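Local coordinates for hypothetical protein TTHA0179 (Thermus thermophilus, PDB 2DPW), which is of unknown function but probably acts as a nucleotidyltransferase, having a MobA-like NTP transferase domain, at residues A25-W37 against V50-P62. Numbering follows the deposited sequence.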
ATOM      1  N   ALA A  25     -10.420   8.795   3.280  1.00 51.50           N
ATOM      2  CA  ALA A  25     -10.723   7.583   4.052  1.00 50.43           C
ATOM      3  C   ALA A  25     -12.046   7.632   4.830  1.00 50.69           C
ATOM      4  O   ALA A  25     -12.645   6.592   5.138  1.00 48.09           O
ATOM      5  CB  ALA A  25      -9.584   7.296   5.011  1.00 40.91           C
ATOM      6  N   LEU A  26     -12.486   8.842   5.158  1.00 46.22           N
ATOM      7  CA  LEU A  26     -13.719   9.036   5.910  1.00 41.16           C
ATOM      8  C   LEU A  26     -14.916   9.245   4.985  1.00 44.12           C
ATOM      9  O   LEU A  26     -16.039   9.464   5.434  1.00 49.97           O
ATOM     10  CB  LEU A  26     -13.572  10.229   6.861  1.00 30.50           C
ATOM     11  CG  LEU A  26     -12.395  10.223   7.850  1.00 45.57           C
ATOM     12  CD1 LEU A  26     -12.315  11.555   8.593  1.00 36.57           C
ATOM     13  CD2 LEU A  26     -12.555   9.061   8.835  1.00 48.29           C
ATOM     14  N   VAL A  27     -14.683   9.198   3.683  1.00 44.11           N
ATOM     15  CA  VAL A  27     -15.784   9.350   2.751  1.00 44.18           C
ATOM     16  C   VAL A  27     -16.567   8.042   2.860  1.00 47.14           C
ATOM     17  O   VAL A  27     -15.987   6.952   2.875  1.00 45.19           O
ATOM     18  CB  VAL A  27     -15.266   9.548   1.310  1.00 52.43           C
ATOM     19  CG1 VAL A  27     -16.432   9.552   0.330  1.00 36.26           C
ATOM     20  CG2 VAL A  27     -14.481  10.854   1.218  1.00 45.12           C
ATOM     21  N   PRO A  28     -17.896   8.128   2.973  1.00 48.50           N
ATOM     22  CA  PRO A  28     -18.670   6.891   3.083  1.00 43.46           C
ATOM     23  C   PRO A  28     -18.582   6.034   1.842  1.00 38.18           C
ATOM     24  O   PRO A  28     -18.456   6.532   0.731  1.00 47.53           O
ATOM     25  CB  PRO A  28     -20.091   7.391   3.320  1.00 38.50           C
ATOM     26  CG  PRO A  28     -19.877   8.666   4.072  1.00 48.27           C
ATOM     27  CD  PRO A  28     -18.736   9.297   3.282  1.00 53.02           C
ATOM     28  N   TYR A  29     -18.625   4.732   2.042  1.00 39.42           N
ATOM     29  CA  TYR A  29     -18.613   3.816   0.928  1.00 39.02           C
ATOM     30  C   TYR A  29     -19.522   2.685   1.332  1.00 40.39           C
ATOM     31  O   TYR A  29     -19.340   2.075   2.374  1.00 39.99           O
ATOM     32  CB  TYR A  29     -17.224   3.272   0.630  1.00 32.19           C
ATOM     33  CG  TYR A  29     -17.265   2.249  -0.487  1.00 38.24           C
ATOM     34  CD1 TYR A  29     -17.490   2.635  -1.814  1.00 21.42           C
ATOM     35  CD2 TYR A  29     -17.111   0.884  -0.212  1.00 40.85           C
ATOM     36  CE1 TYR A  29     -17.558   1.684  -2.836  1.00 43.83           C
ATOM     37  CE2 TYR A  29     -17.177  -0.078  -1.226  1.00 32.52           C
ATOM     38  CZ  TYR A  29     -17.399   0.327  -2.537  1.00 45.50           C
ATOM     39  OH  TYR A  29     -17.451  -0.608  -3.552  1.00 30.92           O
ATOM     40  N   ARG A  30     -20.512   2.421   0.495  1.00 48.78           N
ATOM     41  CA  ARG A  30     -21.489   1.374   0.745  1.00 48.04           C
ATOM     42  C   ARG A  30     -22.046   1.357   2.165  1.00 44.96           C
ATOM     43  O   ARG A  30     -22.284   0.297   2.746  1.00 47.40           O
ATOM     44  CB  ARG A  30     -20.921   0.004   0.373  1.00 43.51           C
ATOM     45  CG  ARG A  30     -20.743  -0.186  -1.129  1.00 50.56           C
ATOM     46  CD  ARG A  30     -20.517  -1.650  -1.467  1.00 52.62           C
ATOM     47  NE  ARG A  30     -20.131  -1.851  -2.861  1.00 59.42           N
ATOM     48  CZ  ARG A  30     -19.915  -3.043  -3.405  1.00 49.19           C
ATOM     49  NH1 ARG A  30     -20.053  -4.133  -2.672  1.00 53.94           N
ATOM     50  NH2 ARG A  30     -19.555  -3.147  -4.677  1.00 59.13           N
ATOM     51  N   GLY A  31     -22.250   2.547   2.716  1.00 38.56           N
ATOM     52  CA  GLY A  31     -22.836   2.653   4.036  1.00 35.85           C
ATOM     53  C   GLY A  31     -21.971   3.089   5.189  1.00 44.40           C
ATOM     54  O   GLY A  31     -22.486   3.610   6.168  1.00 50.95           O
ATOM     55  N   ARG A  32     -20.669   2.861   5.094  1.00 49.15           N
ATOM     56  CA  ARG A  32     -19.760   3.244   6.165  1.00 46.99           C
ATOM     57  C   ARG A  32     -18.559   4.037   5.691  1.00 46.42           C
ATOM     58  O   ARG A  32     -18.196   4.024   4.505  1.00 42.46           O
ATOM     59  CB  ARG A  32     -19.225   2.013   6.891  1.00 47.74           C
ATOM     60  CG  ARG A  32     -20.256   0.957   7.192  1.00 55.47           C
ATOM     61  CD  ARG A  32     -19.593  -0.370   7.520  1.00 44.31           C
ATOM     62  NE  ARG A  32     -18.869  -0.333   8.785  1.00 42.24           N
ATOM     63  CZ  ARG A  32     -18.263  -1.392   9.313  1.00 50.45           C
ATOM     64  NH1 ARG A  32     -17.619  -1.284  10.463  1.00 48.57           N
ATOM     65  NH2 ARG A  32     -18.307  -2.561   8.686  1.00 37.45           N
ATOM     66  N   PRO A  33     -17.917   4.743   6.634  1.00 51.00           N
ATOM     67  CA  PRO A  33     -16.739   5.516   6.252  1.00 47.97           C
ATOM     68  C   PRO A  33     -15.805   4.474   5.654  1.00 46.72           C
ATOM     69  O   PRO A  33     -15.372   3.536   6.328  1.00 38.31           O
ATOM     70  CB  PRO A  33     -16.234   6.048   7.579  1.00 46.56           C
ATOM     71  CG  PRO A  33     -17.508   6.260   8.347  1.00 39.82           C
ATOM     72  CD  PRO A  33     -18.299   5.007   8.034  1.00 44.89           C
HETATM   73  N   MSE A  34     -15.562   4.631   4.365  1.00 44.97           N
HETATM   74  CA  MSE A  34     -14.696   3.780   3.561  1.00 45.05           C
HETATM   75  C   MSE A  34     -13.621   2.916   4.250  1.00 45.74           C
HETATM   76  O   MSE A  34     -13.518   1.713   3.995  1.00 38.95           O
HETATM   77  CB  MSE A  34     -14.025   4.683   2.541  1.00 49.14           C
HETATM   78  CG  MSE A  34     -13.141   3.982   1.575  1.00 64.42           C
HETATM   79 SE   MSE A  34     -12.377   5.308   0.455  1.00 79.56          SE
HETATM   80  CE  MSE A  34     -13.869   5.586  -0.730  1.00 68.85           C
ATOM     81  N   VAL A  35     -12.809   3.542   5.096  1.00 36.50           N
ATOM     82  CA  VAL A  35     -11.722   2.853   5.774  1.00 35.11           C
ATOM     83  C   VAL A  35     -12.127   1.716   6.711  1.00 39.72           C
ATOM     84  O   VAL A  35     -11.324   0.815   6.989  1.00 38.97           O
ATOM     85  CB  VAL A  35     -10.865   3.861   6.559  1.00 31.34           C
ATOM     86  CG1 VAL A  35     -11.670   4.408   7.709  1.00 23.57           C
ATOM     87  CG2 VAL A  35      -9.560   3.202   7.043  1.00 30.06           C
ATOM     88  N   GLU A  36     -13.364   1.739   7.196  1.00 41.76           N
ATOM     89  CA  GLU A  36     -13.814   0.685   8.109  1.00 43.48           C
ATOM     90  C   GLU A  36     -13.871  -0.677   7.430  1.00 40.07           C
ATOM     91  O   GLU A  36     -13.792  -1.715   8.100  1.00 31.51           O
ATOM     92  CB  GLU A  36     -15.176   1.026   8.707  1.00 26.59           C
ATOM     93  CG  GLU A  36     -15.138   2.291   9.538  1.00 34.27           C
ATOM     94  CD  GLU A  36     -16.463   2.606  10.202  1.00 44.44           C
ATOM     95  OE1 GLU A  36     -17.497   2.031   9.774  1.00 25.06           O
ATOM     96  OE2 GLU A  36     -16.466   3.433  11.147  1.00 36.31           O
ATOM     97  N   TRP A  37     -14.015  -0.667   6.104  1.00 34.41           N
ATOM     98  CA  TRP A  37     -14.051  -1.903   5.335  1.00 36.91           C
ATOM     99  C   TRP A  37     -12.652  -2.485   5.416  1.00 36.10           C
ATOM    100  O   TRP A  37     -12.462  -3.698   5.497  1.00 38.10           O
ATOM    101  CB  TRP A  37     -14.435  -1.618   3.878  1.00 43.17           C
ATOM    102  CG  TRP A  37     -15.818  -1.044   3.749  1.00 49.03           C
ATOM    103  CD1 TRP A  37     -16.157   0.201   3.307  1.00 51.81           C
ATOM    104  CD2 TRP A  37     -17.044  -1.686   4.111  1.00 57.77           C
ATOM    105  NE1 TRP A  37     -17.518   0.378   3.370  1.00 46.38           N
ATOM    106  CE2 TRP A  37     -18.088  -0.767   3.857  1.00 60.60           C
ATOM    107  CE3 TRP A  37     -17.364  -2.952   4.621  1.00 44.82           C
ATOM    108  CZ2 TRP A  37     -19.432  -1.071   4.105  1.00 57.10           C
ATOM    109  CZ3 TRP A  37     -18.692  -3.253   4.866  1.00 39.73           C
ATOM    110  CH2 TRP A  37     -19.712  -2.317   4.604  1.00 57.53           C
ATOM    111  N   VAL A  50      -3.296  -0.376  13.562  1.00 40.84           N
ATOM    112  CA  VAL A  50      -2.979   0.914  14.146  1.00 41.27           C
ATOM    113  C   VAL A  50      -3.500   1.849  13.064  1.00 37.63           C
ATOM    114  O   VAL A  50      -3.217   1.652  11.885  1.00 45.09           O
ATOM    115  CB  VAL A  50      -1.466   1.118  14.320  1.00 43.68           C
ATOM    116  CG1 VAL A  50      -1.185   2.550  14.742  1.00 53.74           C
ATOM    117  CG2 VAL A  50      -0.936   0.162  15.381  1.00 49.06           C
ATOM    118  N   TYR A  51      -4.257   2.860  13.468  1.00 36.32           N
ATOM    119  CA  TYR A  51      -4.860   3.806  12.545  1.00 29.53           C
ATOM    120  C   TYR A  51      -4.254   5.203  12.579  1.00 37.98           C
ATOM    121  O   TYR A  51      -4.324   5.893  13.595  1.00 43.40           O
ATOM    122  CB  TYR A  51      -6.355   3.920  12.853  1.00 32.75           C
ATOM    123  CG  TYR A  51      -7.073   4.930  11.995  1.00 35.88           C
ATOM    124  CD1 TYR A  51      -7.389   4.645  10.670  1.00 35.58           C
ATOM    125  CD2 TYR A  51      -7.384   6.192  12.490  1.00 34.50           C
ATOM    126  CE1 TYR A  51      -7.995   5.590   9.858  1.00 38.67           C
ATOM    127  CE2 TYR A  51      -7.988   7.150  11.684  1.00 43.61           C
ATOM    128  CZ  TYR A  51      -8.291   6.840  10.367  1.00 43.56           C
ATOM    129  OH  TYR A  51      -8.889   7.780   9.563  1.00 52.90           O
ATOM    130  N   VAL A  52      -3.678   5.642  11.468  1.00 38.68           N
ATOM    131  CA  VAL A  52      -3.130   6.990  11.437  1.00 41.90           C
ATOM    132  C   VAL A  52      -4.058   7.876  10.597  1.00 35.54           C
ATOM    133  O   VAL A  52      -4.233   7.658   9.406  1.00 43.67           O
ATOM    134  CB  VAL A  52      -1.700   6.999  10.864  1.00 42.28           C
ATOM    135  CG1 VAL A  52      -0.993   8.279  11.267  1.00 33.49           C
ATOM    136  CG2 VAL A  52      -0.932   5.781  11.368  1.00 43.21           C
ATOM    137  N   GLY A  53      -4.676   8.859  11.237  1.00 38.57           N
ATOM    138  CA  GLY A  53      -5.591   9.745  10.537  1.00 38.99           C
ATOM    139  C   GLY A  53      -6.654  10.281  11.484  1.00 40.70           C
ATOM    140  O   GLY A  53      -6.554  10.104  12.697  1.00 46.56           O
ATOM    141  N   GLU A  54      -7.674  10.941  10.953  1.00 44.00           N
ATOM    142  CA  GLU A  54      -8.723  11.481  11.809  1.00 50.80           C
ATOM    143  C   GLU A  54      -9.734  10.397  12.159  1.00 55.56           C
ATOM    144  O   GLU A  54     -10.176   9.646  11.288  1.00 61.89           O
ATOM    145  CB  GLU A  54      -9.430  12.632  11.112  1.00 55.39           C
ATOM    146  CG  GLU A  54     -10.318  13.440  12.021  1.00 73.11           C
ATOM    147  CD  GLU A  54     -11.187  14.411  11.248  1.00 86.40           C
ATOM    148  OE1 GLU A  54     -10.645  15.151  10.396  1.00 82.05           O
ATOM    149  OE2 GLU A  54     -12.413  14.433  11.495  1.00 87.20           O
ATOM    150  N   ASN A  55     -10.107  10.315  13.431  1.00 55.12           N
ATOM    151  CA  ASN A  55     -11.058   9.301  13.863  1.00 50.30           C
ATOM    152  C   ASN A  55     -12.335   9.910  14.448  1.00 53.31           C
ATOM    153  O   ASN A  55     -12.420  10.185  15.644  1.00 50.16           O
ATOM    154  CB  ASN A  55     -10.405   8.390  14.896  1.00 46.86           C
ATOM    155  CG  ASN A  55     -11.179   7.116  15.108  1.00 46.43           C
ATOM    156  OD1 ASN A  55     -12.404   7.090  14.972  1.00 41.73           O
ATOM    157  ND2 ASN A  55     -10.474   6.050  15.451  1.00 32.41           N
ATOM    158  N   PRO A  56     -13.352  10.123  13.603  1.00 56.98           N
ATOM    159  CA  PRO A  56     -14.644  10.698  13.990  1.00 54.76           C
ATOM    160  C   PRO A  56     -15.393   9.743  14.908  1.00 57.68           C
ATOM    161  O   PRO A  56     -16.218  10.157  15.726  1.00 55.17           O
ATOM    162  CB  PRO A  56     -15.373  10.848  12.656  1.00 62.68           C
ATOM    163  CG  PRO A  56     -14.274  10.868  11.642  1.00 64.86           C
ATOM    164  CD  PRO A  56     -13.326   9.839  12.161  1.00 64.82           C
ATOM    165  N   GLY A  57     -15.103   8.456  14.740  1.00 52.77           N
ATOM    166  CA  GLY A  57     -15.746   7.418  15.525  1.00 47.20           C
ATOM    167  C   GLY A  57     -15.778   6.170  14.670  1.00 45.03           C
ATOM    168  O   GLY A  57     -16.839   5.681  14.286  1.00 47.89           O
ATOM    169  N   LEU A  58     -14.594   5.672  14.337  1.00 45.42           N
ATOM    170  CA  LEU A  58     -14.466   4.506  13.473  1.00 37.73           C
ATOM    171  C   LEU A  58     -14.841   3.196  14.128  1.00 39.65           C
ATOM    172  O   LEU A  58     -14.532   2.950  15.287  1.00 49.01           O
ATOM    173  CB  LEU A  58     -13.046   4.427  12.959  1.00 32.47           C
ATOM    174  CG  LEU A  58     -12.774   5.587  11.999  1.00 36.39           C
ATOM    175  CD1 LEU A  58     -11.277   5.722  11.726  1.00 36.33           C
ATOM    176  CD2 LEU A  58     -13.577   5.378  10.708  1.00 31.17           C
ATOM    177  N   VAL A  59     -15.529   2.366  13.363  1.00 36.97           N
ATOM    178  CA  VAL A  59     -15.983   1.059  13.803  1.00 30.36           C
ATOM    179  C   VAL A  59     -15.588   0.113  12.689  1.00 37.56           C
ATOM    180  O   VAL A  59     -15.989   0.325  11.560  1.00 46.84           O
ATOM    181  CB  VAL A  59     -17.526   1.011  13.932  1.00 35.58           C
ATOM    182  CG1 VAL A  59     -17.986  -0.436  14.003  1.00 43.34           C
ATOM    183  CG2 VAL A  59     -17.987   1.810  15.159  1.00 26.69           C
ATOM    184  N   PRO A  60     -14.838  -0.963  12.991  1.00 40.16           N
ATOM    185  CA  PRO A  60     -14.368  -1.317  14.332  1.00 41.00           C
ATOM    186  C   PRO A  60     -13.261  -0.417  14.830  1.00 41.66           C
ATOM    187  O   PRO A  60     -12.356  -0.034  14.086  1.00 41.55           O
ATOM    188  CB  PRO A  60     -13.907  -2.754  14.165  1.00 35.66           C
ATOM    189  CG  PRO A  60     -13.339  -2.735  12.765  1.00 37.45           C
ATOM    190  CD  PRO A  60     -14.391  -1.964  12.002  1.00 23.90           C
ATOM    191  N   ALA A  61     -13.348  -0.072  16.105  1.00 49.45           N
ATOM    192  CA  ALA A  61     -12.351   0.779  16.726  1.00 44.24           C
ATOM    193  C   ALA A  61     -10.962   0.166  16.511  1.00 36.86           C
ATOM    194  O   ALA A  61     -10.742  -1.027  16.743  1.00 30.83           O
ATOM    195  CB  ALA A  61     -12.653   0.930  18.218  1.00 36.93           C
ATOM    196  N   PRO A  62     -10.018   0.973  16.024  1.00 33.86           N
ATOM    197  CA  PRO A  62      -8.663   0.478  15.791  1.00 42.61           C
ATOM    198  C   PRO A  62      -7.927   0.319  17.109  1.00 39.14           C
ATOM    199  O   PRO A  62      -8.303   0.918  18.111  1.00 41.45           O
ATOM    200  CB  PRO A  62      -8.052   1.555  14.899  1.00 50.19           C
ATOM    201  CG  PRO A  62      -8.770   2.807  15.342  1.00 46.66           C
ATOM    202  CD  PRO A  62     -10.196   2.330  15.482  1.00 38.54           C
TER
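The second strand (32-33) of a hairpin closed by a type I' turn, and the first turn of helix 35-44, meet the loop that follows strand 48-52 of the central sheet, with Glu-36 of the helix and Val-59 of the loop at the polar end of the contact. Val-59 N donates to Glu-36 OE2 at 2.6 Å with an N-H...O angle of 161°, nearly straight, although the donor stands well above the carboxylate plane. The other carboxylate oxygen faces Arg-32: its NE lies 2.9 Å from Glu-36 OE1, a salt bridge in which NE meets the oxygen nearly along its C-O bond, the oxygen tilted from the guanidinium plane. A bend at chi3 (68°) turns the guanidinium this way, and its NH1 forms a salt bridge with Glu-40, one turn along the helix from Glu-36. With Val-59 N on one oxygen and Arg-32 on the other, a lysine in place of Glu-36 would probably leave Val-59 N without its acceptor and set a second positive charge beside Arg-32.

Both segments belong to the MobA-like NTP transferase domain, of the GT-A clan, in which strand 48-52 runs parallel to strand 4-8; helix 35-44 leads back into that sheet, so the contact packs the start of this crossover helix against the loop that follows the C-terminal end of strand 48-52. Beside the Glu-36 bond the packing is apolar. Leu-58 CD2 lies 3.7 Å from Val-35 CG1, the two side chains crossing at about a right angle, while its CD1 lies over one face of the Tyr-51 ring, toward its rim. Val-35 CG2 instead approaches that ring's edge, 4.0 Å from Tyr-51 CE1. Farther along, the Leu-26 methyl CD2 reaches the Pro-56 ring, 3.5 Å from its CD. The loop is braced from within: Tyr-51 OH donates to Glu-54 O at 2.8 Å, and in an Asx motif Leu-58 N reaches Asn-55 OD1 at 2.7 Å, in the carbonyl plane.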